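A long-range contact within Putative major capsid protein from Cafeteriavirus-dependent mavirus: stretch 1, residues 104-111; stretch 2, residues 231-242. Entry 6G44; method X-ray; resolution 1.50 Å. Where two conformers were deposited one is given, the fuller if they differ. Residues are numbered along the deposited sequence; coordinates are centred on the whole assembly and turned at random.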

# COMPACT_ATOMS: atom_id res chain seq x y z
N ASN C 104 -9.55 -20.91 10.41
CA ASN C 104 -10.64 -21.30 9.49
C ASN C 104 -10.28 -22.52 8.63
O ASN C 104 -11.17 -23.32 8.29
CB ASN C 104 -11.12 -20.09 8.68
CG ASN C 104 -11.91 -19.13 9.53
OD1 ASN C 104 -13.08 -19.37 9.81
ND2 ASN C 104 -11.27 -18.01 9.93
N ARG C 105 -9.00 -22.70 8.32
CA ARG C 105 -8.54 -23.92 7.62
C ARG C 105 -8.84 -25.19 8.40
O ARG C 105 -8.96 -26.27 7.80
CB ARG C 105 -7.04 -23.90 7.37
CG ARG C 105 -6.61 -23.14 6.13
CD ARG C 105 -5.10 -23.30 5.87
NE ARG C 105 -4.64 -24.69 5.82
CZ ARG C 105 -4.57 -25.45 4.72
NH1 ARG C 105 -4.10 -26.71 4.81
NH2 ARG C 105 -4.96 -24.99 3.53
N SER C 106 -8.92 -25.04 9.72
CA SER C 106 -9.10 -26.18 10.65
C SER C 106 -10.57 -26.48 10.93
O SER C 106 -10.84 -27.32 11.80
CB SER C 106 -8.38 -25.87 11.94
OG SER C 106 -6.98 -25.81 11.74
N ILE C 107 -11.53 -25.83 10.27
CA ILE C 107 -12.94 -26.03 10.58
C ILE C 107 -13.70 -26.36 9.30
O ILE C 107 -14.13 -25.47 8.56
CB ILE C 107 -13.56 -24.81 11.28
CG1 ILE C 107 -12.80 -24.39 12.53
CG2 ILE C 107 -15.03 -25.09 11.59
CD1 ILE C 107 -13.12 -22.97 13.02
N PRO C 108 -13.90 -27.65 9.01
CA PRO C 108 -14.61 -28.00 7.79
C PRO C 108 -16.09 -27.65 7.76
O PRO C 108 -16.63 -27.36 6.69
CB PRO C 108 -14.42 -29.51 7.67
CG PRO C 108 -13.37 -29.88 8.60
CD PRO C 108 -13.21 -28.80 9.62
N VAL C 109 -16.73 -27.67 8.92
CA VAL C 109 -18.13 -27.35 9.03
C VAL C 109 -18.38 -26.69 10.39
O VAL C 109 -17.74 -27.04 11.40
CB VAL C 109 -19.03 -28.59 8.78
CG1 VAL C 109 -18.66 -29.74 9.70
CG2 VAL C 109 -20.50 -28.22 8.91
N ALA C 110 -19.25 -25.68 10.37
CA ALA C 110 -19.68 -24.97 11.56
C ALA C 110 -21.19 -24.82 11.51
O ALA C 110 -21.79 -24.64 10.44
CB ALA C 110 -18.99 -23.61 11.62
N VAL C 111 -21.80 -24.90 12.70
CA VAL C 111 -23.20 -24.61 12.86
C VAL C 111 -23.34 -23.54 13.92
O VAL C 111 -22.85 -23.68 15.04
CB VAL C 111 -24.03 -25.86 13.26
CG1 VAL C 111 -25.49 -25.48 13.42
CG2 VAL C 111 -23.86 -26.95 12.21
N ILE C 231 -21.05 -24.36 17.06
CA ILE C 231 -20.65 -25.77 17.06
C ILE C 231 -19.66 -25.99 15.92
O ILE C 231 -20.01 -25.77 14.75
CB ILE C 231 -21.88 -26.68 16.90
CG1 ILE C 231 -22.91 -26.41 18.00
CG2 ILE C 231 -21.47 -28.16 16.94
CD1 ILE C 231 -24.33 -26.74 17.58
N LEU C 232 -18.46 -26.43 16.28
CA LEU C 232 -17.35 -26.56 15.29
C LEU C 232 -16.95 -28.02 15.13
O LEU C 232 -16.79 -28.75 16.12
CB LEU C 232 -16.13 -25.79 15.76
CG LEU C 232 -16.35 -24.34 16.17
CD1 LEU C 232 -15.06 -23.75 16.72
CD2 LEU C 232 -16.87 -23.53 15.00
N ASP C 233 -16.74 -28.43 13.88
CA ASP C 233 -16.02 -29.68 13.59
C ASP C 233 -14.54 -29.32 13.71
O ASP C 233 -13.95 -28.79 12.75
CB ASP C 233 -16.38 -30.20 12.21
CG ASP C 233 -15.53 -31.38 11.74
OD1 ASP C 233 -14.83 -32.00 12.54
OD2 ASP C 233 -15.64 -31.65 10.52
N GLY C 234 -13.96 -29.51 14.88
CA GLY C 234 -12.58 -29.12 15.14
C GLY C 234 -11.57 -30.02 14.44
O GLY C 234 -11.53 -31.23 14.70
N GLN C 235 -10.80 -29.47 13.51
CA GLN C 235 -9.73 -30.18 12.83
C GLN C 235 -8.44 -29.37 12.92
O GLN C 235 -7.80 -29.11 11.89
CB GLN C 235 -10.10 -30.50 11.38
CG GLN C 235 -11.30 -31.41 11.22
CD GLN C 235 -11.02 -32.82 11.69
OE1 GLN C 235 -9.88 -33.30 11.65
NE2 GLN C 235 -12.06 -33.48 12.19
N PHE C 236 -8.08 -28.99 14.13
CA PHE C 236 -6.89 -28.16 14.47
C PHE C 236 -5.69 -29.10 14.56
O PHE C 236 -5.11 -29.31 15.63
CB PHE C 236 -7.09 -27.39 15.75
CG PHE C 236 -8.24 -26.43 15.67
CD1 PHE C 236 -9.54 -26.80 16.02
CD2 PHE C 236 -8.04 -25.13 15.22
CE1 PHE C 236 -10.58 -25.91 15.95
CE2 PHE C 236 -9.10 -24.24 15.15
CZ PHE C 236 -10.36 -24.61 15.52
N LYS C 237 -5.34 -29.61 13.40
CA LYS C 237 -4.32 -30.62 13.26
C LYS C 237 -3.20 -30.08 12.42
O LYS C 237 -3.37 -29.08 11.74
CB LYS C 237 -4.90 -31.88 12.65
CG LYS C 237 -5.35 -31.78 11.22
CD LYS C 237 -6.19 -33.00 10.88
CE LYS C 237 -6.43 -33.08 9.40
NZ LYS C 237 -7.44 -34.12 9.09
N PRO C 238 -2.02 -30.71 12.47
CA PRO C 238 -0.84 -30.14 11.86
C PRO C 238 -0.99 -29.81 10.37
O PRO C 238 -0.55 -28.73 9.94
CB PRO C 238 0.22 -31.21 12.12
CG PRO C 238 -0.20 -31.81 13.40
CD PRO C 238 -1.67 -31.93 13.24
N GLU C 239 -1.63 -30.67 9.59
CA GLU C 239 -1.78 -30.39 8.16
C GLU C 239 -2.63 -29.15 7.87
O GLU C 239 -2.53 -28.56 6.82
CB GLU C 239 -2.38 -31.61 7.44
CG GLU C 239 -2.43 -31.47 5.94
CD GLU C 239 -2.56 -32.79 5.20
OE1 GLU C 239 -2.86 -33.83 5.84
OE2 GLU C 239 -2.39 -32.77 3.95
N ASN C 240 -3.53 -28.81 8.78
CA ASN C 240 -4.33 -27.60 8.62
C ASN C 240 -3.65 -26.34 9.09
O ASN C 240 -3.91 -25.28 8.51
CB ASN C 240 -5.69 -27.79 9.26
CG ASN C 240 -6.55 -28.75 8.46
OD1 ASN C 240 -6.36 -28.91 7.26
ND2 ASN C 240 -7.51 -29.38 9.12
N MET C 241 -2.77 -26.43 10.06
CA MET C 241 -2.20 -25.24 10.74
C MET C 241 -0.74 -24.96 10.46
O MET C 241 -0.37 -23.81 10.41
CB MET C 241 -2.38 -25.34 12.26
CG MET C 241 -3.82 -25.45 12.69
SD MET C 241 -4.05 -25.24 14.45
CE MET C 241 -3.10 -26.61 15.08
N ILE C 242 0.11 -25.98 10.41
CA ILE C 242 1.54 -25.84 10.49
C ILE C 242 2.20 -25.79 9.11
O ILE C 242 1.94 -26.62 8.25
CB ILE C 242 2.14 -27.01 11.33
CG1 ILE C 242 1.48 -27.04 12.72
CG2 ILE C 242 3.66 -26.93 11.42
CD1 ILE C 242 1.81 -25.86 13.63

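The contact is a short antiparallel strand pairing that frays into a loop and is then clamped at its far end by an arginine reaching the carbonyls of a helix, burying 705 Å² in total.

Where the strands pair, the backbone does the work. Val-111 and Ile-231 form a reciprocal couple, Val-111 N to Ile-231 O at 2.9 Å and Ile-231 N to Val-111 O at 2.8 Å, and Asp-233 N continues the ladder to Val-109 O at 3.0 Å. Such bonds ask little of sequence; the alternation of the strands sets the face on which each side chain lies. Val-111 and Ile-231, both beta-branched, share one face; Ala-110 and Leu-232 share the other, with Ala-110 CB 4.0 Å from Leu-232 CD2. Ile-107 CG2 also approaches Leu-232 CD2, at 4.2 Å, extending the buried apolar patch into the loop.

Pro-108 sits where the regular pairing is lost. It has no amide hydrogen to offer, and its CD packs 3.2 Å from Asp-233 O. The backbone link resumes beyond it, from Gln-235 N to Ser-106 O at 2.7 Å.

The small side chain of Ser-106 lies between a ring and a helix: its CB lies over the face of Phe-236, 3.8 Å from the ring centroid, while its OG comes within 3.4 Å of Asn-240 CB. Ile-107 CG1 adds apolar packing, 3.9 Å from Phe-236 CZ.

At the far end the CA-to-CB bond of Arg-105 points toward stretch 2, and its guanidinium presents its edge to two successive carbonyls, NE to Asn-240 O at 2.8 Å and NH1 to Glu-239 O at 3.2 Å. Asn-240 in turn ties helix to strand within its own stretch, ND2 donating to Gln-235 O at 2.8 Å. The arginine therefore grips a helix already fastened to the strand end.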